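Local coordinates for glycoside hydrolase family 15, cellulose signaling associated protein envoy (Hypocrea jecorina, PDB 4WUJ) that senses blue light through a flavin mononucleotide held in its LOV domain and probably integrates light with oxidative stress signalling in the fungal cell, at residues M15-L18 with L19-A22; V53-P57 with G58-L62; E96-R99 with A100-H104. One frame throughout, in Å; residues are numbered along the deposited sequence.

Contact 1: residues M15-L18 with L19-A22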
loop_
_atom_site.group_PDB
_atom_site.type_symbol
_atom_site.label_atom_id
_atom_site.label_comp_id
_atom_site.label_asym_id
_atom_site.label_seq_id
_atom_site.Cartn_x
_atom_site.Cartn_y
_atom_site.Cartn_z
ATOM N N MET C 15 -1.326 -2.570 6.133
ATOM C CA MET C 15 -1.262 -3.749 5.318
ATOM C C MET C 15 -1.782 -4.938 6.141
ATOM O O MET C 15 -2.429 -5.835 5.581
ATOM C CB MET C 15 0.135 -3.902 4.695
ATOM C CG MET C 15 0.692 -2.541 4.080
ATOM S SD MET C 15 0.404 -2.178 2.306
ATOM C CE MET C 15 2.067 -2.201 1.642
ATOM N N GLY C 16 -1.596 -4.916 7.464
ATOM C CA GLY C 16 -2.248 -5.907 8.318
ATOM C C GLY C 16 -3.800 -5.796 8.296
ATOM O O GLY C 16 -4.541 -6.788 8.408
ATOM N N ILE C 17 -4.280 -4.560 8.185
ATOM C CA ILE C 17 -5.692 -4.274 7.924
ATOM C C ILE C 17 -6.151 -4.890 6.594
ATOM O O ILE C 17 -7.148 -5.608 6.550
ATOM C CB ILE C 17 -5.909 -2.756 7.931
ATOM C CG1 ILE C 17 -6.001 -2.279 9.380
ATOM C CG2 ILE C 17 -7.111 -2.353 7.120
ATOM C CD1 ILE C 17 -6.088 -0.809 9.523
ATOM N N LEU C 18 -5.422 -4.618 5.520
ATOM C CA LEU C 18 -5.744 -5.187 4.204
ATOM C C LEU C 18 -5.705 -6.710 4.192
ATOM O O LEU C 18 -6.542 -7.374 3.623
ATOM C CB LEU C 18 -4.765 -4.672 3.150
ATOM C CG LEU C 18 -4.948 -3.192 2.870
ATOM C CD1 LEU C 18 -3.887 -2.702 1.956
ATOM C CD2 LEU C 18 -6.340 -2.900 2.279
ATOM N N LEU C 19 -4.717 -7.279 4.824
ATOM C CA LEU C 19 -4.643 -8.706 4.834
ATOM C C LEU C 19 -5.864 -9.326 5.520
ATOM O O LEU C 19 -6.414 -10.308 5.031
ATOM C CB LEU C 19 -3.364 -9.134 5.513
ATOM C CG LEU C 19 -2.953 -10.573 5.267
ATOM C CD1 LEU C 19 -2.985 -10.914 3.767
ATOM C CD2 LEU C 19 -1.560 -10.782 5.879
ATOM N N ARG C 20 -6.284 -8.781 6.660
ATOM C CA ARG C 20 -7.457 -9.325 7.353
ATOM C C ARG C 20 -8.679 -9.264 6.426
ATOM O O ARG C 20 -9.487 -10.217 6.327
ATOM C CB ARG C 20 -7.731 -8.541 8.629
ATOM C CG ARG C 20 -7.394 -9.284 9.901
ATOM C CD ARG C 20 -7.056 -8.319 11.035
ATOM N NE ARG C 20 -8.043 -7.246 11.192
ATOM C CZ ARG C 20 -7.755 -6.035 11.664
ATOM N NH1 ARG C 20 -6.504 -5.734 12.029
ATOM N NH2 ARG C 20 -8.715 -5.125 11.777
ATOM N N ILE C 21 -8.786 -8.131 5.743
ATOM C CA ILE C 21 -9.839 -7.918 4.773
ATOM C C ILE C 21 -9.810 -8.956 3.671
ATOM O O ILE C 21 -10.842 -9.521 3.314
ATOM C CB ILE C 21 -9.746 -6.523 4.159
ATOM C CG1 ILE C 21 -10.452 -5.534 5.097
ATOM C CG2 ILE C 21 -10.396 -6.506 2.779
ATOM C CD1 ILE C 21 -9.945 -4.107 5.000
ATOM N N ALA C 22 -8.615 -9.202 3.143
ATOM C CA ALA C 22 -8.420 -10.146 2.058
ATOM C C ALA C 22 -9.005 -11.508 2.410
ATOM O O ALA C 22 -9.638 -12.160 1.568
ATOM C CB ALA C 22 -6.929 -10.274 1.731
#

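Contact 2: residues V53-P57 with G58-L62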
loop_
_atom_site.group_PDB
_atom_site.type_symbol
_atom_site.label_atom_id
_atom_site.label_comp_id
_atom_site.label_asym_id
_atom_site.label_seq_id
_atom_site.Cartn_x
_atom_site.Cartn_y
_atom_site.Cartn_z
ATOM N N VAL C 53 -8.629 9.260 9.011
ATOM C CA VAL C 53 -7.493 9.216 9.924
ATOM C C VAL C 53 -6.214 8.788 9.208
ATOM O O VAL C 53 -5.123 8.890 9.769
ATOM C CB VAL C 53 -7.756 8.316 11.144
ATOM C CG1 VAL C 53 -8.917 8.865 11.943
ATOM C CG2 VAL C 53 -8.043 6.914 10.754
ATOM N N TYR C 54 -6.365 8.315 7.966
ATOM C CA TYR C 54 -5.246 7.946 7.111
ATOM C C TYR C 54 -5.678 7.915 5.653
ATOM O O TYR C 54 -6.715 7.296 5.326
ATOM C CB TYR C 54 -4.727 6.545 7.496
ATOM C CG TYR C 54 -3.632 6.044 6.597
ATOM C CD1 TYR C 54 -3.915 5.329 5.421
ATOM C CD2 TYR C 54 -2.286 6.303 6.902
ATOM C CE1 TYR C 54 -2.875 4.873 4.587
ATOM C CE2 TYR C 54 -1.264 5.848 6.088
ATOM C CZ TYR C 54 -1.556 5.153 4.926
ATOM O OH TYR C 54 -0.491 4.756 4.151
ATOM N N ALA C 55 -4.874 8.534 4.783
ATOM C CA ALA C 55 -5.000 8.355 3.339
ATOM C C ALA C 55 -3.630 7.960 2.743
ATOM O O ALA C 55 -2.567 8.491 3.153
ATOM C CB ALA C 55 -5.499 9.612 2.707
ATOM N N SER C 56 -3.652 7.025 1.793
ATOM C CA SER C 56 -2.422 6.511 1.174
ATOM C C SER C 56 -1.780 7.531 0.222
ATOM O O SER C 56 -2.427 8.480 -0.189
ATOM C CB SER C 56 -2.736 5.257 0.359
ATOM O OG SER C 56 -3.709 5.557 -0.636
ATOM N N PRO C 57 -0.486 7.345 -0.114
ATOM C CA PRO C 57 0.091 8.115 -1.232
ATOM C C PRO C 57 -0.776 8.073 -2.519
ATOM O O PRO C 57 -0.986 9.075 -3.199
ATOM C CB PRO C 57 1.464 7.420 -1.477
ATOM C CG PRO C 57 1.807 6.844 -0.074
ATOM C CD PRO C 57 0.474 6.394 0.484
ATOM N N GLY C 58 -1.262 6.895 -2.850
ATOM C CA GLY C 58 -2.164 6.757 -3.991
ATOM C C GLY C 58 -3.395 7.685 -3.912
ATOM O O GLY C 58 -3.901 8.125 -4.945
ATOM N N PHE C 59 -3.898 7.984 -2.706
ATOM C CA PHE C 59 -5.081 8.853 -2.609
ATOM C C PHE C 59 -4.694 10.283 -2.940
ATOM O O PHE C 59 -5.412 10.973 -3.657
ATOM C CB PHE C 59 -5.717 8.803 -1.223
ATOM C CG PHE C 59 -6.889 9.779 -1.022
ATOM C CD1 PHE C 59 -8.218 9.381 -1.328
ATOM C CD2 PHE C 59 -6.659 11.066 -0.517
ATOM C CE1 PHE C 59 -9.306 10.258 -1.117
ATOM C CE2 PHE C 59 -7.722 11.957 -0.302
ATOM C CZ PHE C 59 -9.063 11.551 -0.587
ATOM N N TYR C 60 -3.568 10.741 -2.413
ATOM C CA TYR C 60 -3.136 12.088 -2.741
ATOM C C TYR C 60 -2.775 12.216 -4.247
ATOM O O TYR C 60 -2.973 13.264 -4.867
ATOM C CB TYR C 60 -1.992 12.495 -1.844
ATOM C CG TYR C 60 -2.326 12.414 -0.366
ATOM C CD1 TYR C 60 -3.371 13.170 0.172
ATOM C CD2 TYR C 60 -1.593 11.610 0.504
ATOM C CE1 TYR C 60 -3.684 13.123 1.528
ATOM C CE2 TYR C 60 -1.914 11.551 1.892
ATOM C CZ TYR C 60 -2.953 12.325 2.383
ATOM O OH TYR C 60 -3.303 12.292 3.709
ATOM N N GLN C 61 -2.305 11.127 -4.845
ATOM C CA GLN C 61 -1.945 11.151 -6.257
ATOM C C GLN C 61 -3.220 11.113 -7.116
ATOM O O GLN C 61 -3.318 11.778 -8.151
ATOM C CB GLN C 61 -1.023 9.961 -6.611
ATOM C CG GLN C 61 -0.478 9.979 -8.023
ATOM C CD GLN C 61 0.724 10.877 -8.138
ATOM O OE1 GLN C 61 0.632 12.077 -7.897
ATOM N NE2 GLN C 61 1.876 10.294 -8.465
ATOM N N LEU C 62 -4.186 10.306 -6.711
ATOM C CA LEU C 62 -5.427 10.250 -7.469
ATOM C C LEU C 62 -6.179 11.569 -7.363
ATOM O O LEU C 62 -6.623 12.091 -8.363
ATOM C CB LEU C 62 -6.316 9.097 -7.034
ATOM C CG LEU C 62 -7.755 9.212 -7.541
ATOM C CD1 LEU C 62 -7.824 9.010 -9.065
ATOM C CD2 LEU C 62 -8.629 8.236 -6.848
HETATM O O HOH W 1 -2.331 9.838 5.850
#

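Contact 3: residues E96-R99 with A100-H104. With FMN (flavin mononucleotide), chain I; SO4 (sulfate ion), chain J; SO4 (sulfate ion), chain K.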
loop_
_atom_site.group_PDB
_atom_site.type_symbol
_atom_site.label_atom_id
_atom_site.label_comp_id
_atom_site.label_asym_id
_atom_site.label_seq_id
_atom_site.Cartn_x
_atom_site.Cartn_y
_atom_site.Cartn_z
ATOM N N GLU C 96 -26.502 4.470 -1.242
ATOM C CA GLU C 96 -25.994 3.101 -1.125
ATOM C C GLU C 96 -24.767 3.125 -0.184
ATOM O O GLU C 96 -24.693 2.339 0.755
ATOM C CB GLU C 96 -25.643 2.533 -2.505
ATOM C CG GLU C 96 -25.928 1.032 -2.654
ATOM C CD GLU C 96 -25.304 0.401 -3.921
ATOM O OE1 GLU C 96 -25.123 1.097 -4.956
ATOM O OE2 GLU C 96 -24.975 -0.804 -3.860
ATOM N N MET C 97 -23.834 4.050 -0.405
ATOM C CA MET C 97 -22.667 4.122 0.479
ATOM C C MET C 97 -23.140 4.416 1.921
ATOM O O MET C 97 -22.762 3.725 2.864
ATOM C CB MET C 97 -21.698 5.192 -0.000
ATOM C CG MET C 97 -20.821 4.737 -1.175
ATOM S SD MET C 97 -19.550 5.913 -1.680
ATOM C CE MET C 97 -20.486 7.354 -2.124
ATOM N N ARG C 98 -24.055 5.384 2.049
ATOM C CA ARG C 98 -24.547 5.822 3.342
ATOM C C ARG C 98 -25.146 4.679 4.128
ATOM O O ARG C 98 -24.874 4.513 5.339
ATOM C CB ARG C 98 -25.575 6.934 3.166
ATOM C CG ARG C 98 -26.051 7.486 4.475
ATOM C CD ARG C 98 -26.822 8.780 4.344
ATOM N NE ARG C 98 -28.027 8.580 3.560
ATOM C CZ ARG C 98 -28.264 9.135 2.378
ATOM N NH1 ARG C 98 -27.403 9.983 1.832
ATOM N NH2 ARG C 98 -29.394 8.858 1.753
ATOM N N ARG C 99 -25.923 3.868 3.415
ATOM C CA ARG C 99 -26.722 2.823 4.031
ATOM C C ARG C 99 -25.823 1.655 4.325
ATOM O O ARG C 99 -25.920 1.000 5.365
ATOM C CB ARG C 99 -27.871 2.409 3.103
ATOM C CG ARG C 99 -29.224 3.094 3.427
ATOM C CD ARG C 99 -29.872 3.752 2.190
ATOM N NE ARG C 99 -31.231 4.220 2.443
ATOM C CZ ARG C 99 -32.127 4.503 1.494
ATOM N NH1 ARG C 99 -31.830 4.362 0.199
ATOM N NH2 ARG C 99 -33.343 4.926 1.849
ATOM N N ALA C 100 -24.882 1.424 3.437
ATOM C CA ALA C 100 -23.949 0.325 3.647
ATOM C C ALA C 100 -23.073 0.605 4.865
ATOM O O ALA C 100 -22.923 -0.242 5.767
ATOM C CB ALA C 100 -23.131 0.145 2.428
ATOM N N ILE C 101 -22.568 1.833 4.928
ATOM C CA ILE C 101 -21.665 2.233 6.021
ATOM C C ILE C 101 -22.392 2.005 7.332
ATOM O O ILE C 101 -21.840 1.423 8.275
ATOM C CB ILE C 101 -21.257 3.707 5.898
ATOM C CG1 ILE C 101 -20.212 3.873 4.794
ATOM C CG2 ILE C 101 -20.735 4.230 7.239
ATOM C CD1 ILE C 101 -19.991 5.299 4.362
ATOM N N ARG C 102 -23.656 2.431 7.343
ATOM C CA ARG C 102 -24.532 2.356 8.512
ATOM C C ARG C 102 -24.810 0.900 8.949
ATOM O O ARG C 102 -24.811 0.589 10.136
ATOM C CB ARG C 102 -25.824 3.152 8.221
ATOM C CG ARG C 102 -27.038 2.740 8.973
ATOM C CD ARG C 102 -28.325 3.374 8.358
ATOM N NE ARG C 102 -28.193 4.816 8.140
ATOM C CZ ARG C 102 -29.033 5.549 7.409
ATOM N NH1 ARG C 102 -30.061 4.971 6.792
ATOM N NH2 ARG C 102 -28.834 6.866 7.273
ATOM N N ALA C 103 -24.977 -0.000 7.988
ATOM C CA ALA C 103 -25.164 -1.412 8.299
ATOM C C ALA C 103 -23.837 -2.205 8.478
ATOM O O ALA C 103 -23.850 -3.419 8.655
ATOM C CB ALA C 103 -26.022 -2.056 7.209
ATOM N N HIS C 104 -22.693 -1.529 8.471
ATOM C CA HIS C 104 -21.397 -2.229 8.470
ATOM C C HIS C 104 -21.321 -3.263 7.343
ATOM O O HIS C 104 -20.816 -4.363 7.539
ATOM C CB HIS C 104 -21.145 -2.914 9.802
ATOM C CG HIS C 104 -21.151 -1.977 10.959
ATOM N ND1 HIS C 104 -20.777 -2.357 12.227
ATOM C CD2 HIS C 104 -21.483 -0.667 11.039
ATOM C CE1 HIS C 104 -20.879 -1.320 13.041
ATOM N NE2 HIS C 104 -21.304 -0.282 12.342
HETATM N N1 FMN I . -17.535 9.063 -1.198
HETATM C C2 FMN I . -17.070 9.433 -2.442
HETATM O O2 FMN I . -17.770 10.112 -3.191
HETATM N N3 FMN I . -15.794 9.052 -2.850
HETATM C C4 FMN I . -14.980 8.293 -2.044
HETATM O O4 FMN I . -13.857 7.996 -2.439
HETATM C C4A FMN I . -15.441 7.910 -0.777
HETATM N N5 FMN I . -14.637 7.160 0.072
HETATM C C5A FMN I . -15.100 6.777 1.298
HETATM C C6 FMN I . -14.272 6.014 2.100
HETATM C C7 FMN I . -14.688 5.630 3.364
HETATM C C7M FMN I . -13.759 4.795 4.188
HETATM C C8 FMN I . -15.970 6.013 3.820
HETATM C C8M FMN I . -16.434 5.596 5.194
HETATM C C9 FMN I . -16.808 6.770 2.991
HETATM C C9A FMN I . -16.378 7.160 1.728
HETATM N N10 FMN I . -17.186 7.930 0.883
HETATM C C10 FMN I . -16.719 8.302 -0.363
HETATM C "C1'" FMN I . -18.602 8.350 1.214
HETATM C "C2'" FMN I . -18.826 9.586 2.052
HETATM O "O2'" FMN I . -17.757 9.722 2.959
HETATM C "C3'" FMN I . -20.224 9.466 2.727
HETATM O "O3'" FMN I . -20.307 8.277 3.506
HETATM C "C4'" FMN I . -21.346 9.451 1.661
HETATM O "O4'" FMN I . -21.355 10.705 1.012
HETATM C "C5'" FMN I . -22.733 9.106 2.231
HETATM O "O5'" FMN I . -23.006 9.900 3.372
HETATM P P FMN I . -23.686 11.336 3.233
HETATM O O1P FMN I . -23.703 11.907 4.642
HETATM O O2P FMN I . -22.974 12.300 2.347
HETATM O O3P FMN I . -25.082 11.166 2.731
HETATM S S SO4 J . -31.616 7.554 4.276
HETATM O O1 SO4 J . -32.021 7.837 2.902
HETATM O O2 SO4 J . -30.792 8.651 4.782
HETATM O O3 SO4 J . -31.009 6.233 4.406
HETATM O O4 SO4 J . -32.783 7.535 5.127
HETATM S S SO4 K . -26.099 8.851 8.528
HETATM O O1 SO4 K . -27.001 9.371 7.516
HETATM O O2 SO4 K . -24.917 9.690 8.445
HETATM O O3 SO4 K . -26.618 8.923 9.880
HETATM O O4 SO4 K . -25.883 7.457 8.240
#

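Contact 1: residues M15-L18 with L19-A22
Ile17 and Ile21, one helical turn apart on helix 14-22, lie side by side and point the same way, with Ile17 CG2 set 3.9 Å from Ile21 CD1. Both residues carry CG1 anti to the carbonyl carbon (chi1 -80° and -84°), but they use different branches: the earlier isoleucine offers its short methyl, the later one the end of its long arm. That arm extends toward the preceding turn, and Ile21 CD1 comes to 3.5 Å from Ile17 O, so the methyl rests against the carbonyl as well as against the neighbouring side chain. Ile17 O also accepts from Ile21 N at 3.1 Å. Arg20 lies along another flank. Its chain bends at chi3 (49°), which returns the guanidinium toward the preceding turn: Ile17 CA lies over one face of the group, and Arg20 CD passes 3.9 Å from Gly16 O. Beyond the contact the arginine makes a cation-pi interaction with Trp131. The four i to i+4 bonds differ in geometry. Leu19 N reaches Met15 O at 2.8 Å, whereas Arg20 N lies 3.2 Å from Gly16 O, above the carbonyl plane. Ile17 and Ile21 both pack on Val141 of strand 139-144, while Met15, Leu18, Leu19 and Ala22 meet the second subunit, where Met15 packs on Leu18 of that chain and Leu18 on its Met15. The chemistry is therefore that of a helix with two apolar faces and an arginine on a further flank: branched aliphatic groups join it to the sheet, and other apolar groups join it to the partner subunit.

Contact 2: residues V53-P57 with G58-L62
Tyr60 brings the CD2-CE2 side of its ring beside the carbonyls of Ala55 and Ser56, at the corner where strand 52-55 of the PAS fold gives way to helix 57-63. Its CG stands anti to the carbonyl carbon (chi1 -57°), which swings the ring back toward the strand end; Tyr60 CE2 comes to 3.4 Å from Ala55 O and CD2 to 3.3 Å from Ser56 O. Ala55 CB points at the helix and is shared by two aromatic residues, with Tyr60 CZ and Phe59 CD2 each 3.7 Å away. Phe59 takes the other course, CG anti to the backbone N (chi1 175°), and its ring leads away to pack on Gln144, a residue that binds the flavin. An alanine in place of Tyr60 would remove the ring, and the methyl of Ala55 and the carbonyls beside it would probably lose their cover on that side. Ser56 is the N-cap: its OG accepts a weak, bent bond from Phe59 N, but its strongest polar partner is Leu40 N, and it is also hydrogen-bonded to Val38 O, so the cap is tied to the adjoining strand. Phe59 N also reaches Ser56 O, from well above the carbonyl plane. A water accepts from Ala55 N at 3.1 Å and is weakly bonded to Tyr60 OH at 3.4 Å.

Contact 3: residues E96-R99 with A100-H104
Helix 92-103 of the LOV domain flanks the flavin pocket, and its residues Met97, Arg98 and Ile101 face the flavin mononucleotide. Arg98 NH1 donates to the phosphate oxygen FMN O3P at 2.8 Å, with an N-H...O angle of 158° and the acceptor at the edge of the guanidinium. The bend at chi3 (62°), after CG has set out anti to the backbone N, turns this group toward the phosphate. Its other side faces a sulfate ion (chain J), probably from the crystallisation liquor, whose O1 accepts from Arg98 NH2 at 3.0 Å and whose O2 takes a weak bond from Arg98 NE. Arg99 and Arg102 run alongside each other toward the same sulfate, their guanidinium planes almost perpendicular. Arg102 NH1 binds O3 of that ion at 2.9 Å; Arg99 NE gives O3 a weak, strongly bent bond and has O1 over one face of its guanidinium. Arg102 NH2 turns to a second sulfate (chain K). The three arginines thus share anions beside the phosphate, which would be expected to offset the closeness of their charges. Arg98 O also lies over one face of the Arg102 guanidinium and accepts the Arg102 N-H. Deeper in, Met97 CE comes to 3.5 Å from FMN N1, packing the helix against the cofactor, and Ile101 CD1 lies 3.5 Å from Met97 O. The helix closes in a Schellman motif, His104 having positive phi and its N bonded back to Ile101 O. Met97 packs on Ile111 and Ala100 on Val107 of strand 107-114, so that the helix lies against one of the two outermost strands of the sheet on one flank and the flavin on another.

The three contacts all mix buried with exposed residues, but contact 3 is the most superficial, with four exposed residues against one each in contacts 1 and 2. Contact 1 lies on a helix that precedes the sheet strands, and contact 2 at a strand-to-helix corner; both touch the second subunit, although their nearest atoms are about 7 Å apart. Contact 3 meets no other protein chain and lies across the chain's centre from contact 2, their centres about 22 Å apart. Strand 39-44 is packed by side chains of contacts 1 and 2, whereas contact 3 rests on strand 107-114. Aliphatic packing dominates in 15-22, aromatic cover and capping in 53-62, and arginine-anion bonding in 96-104.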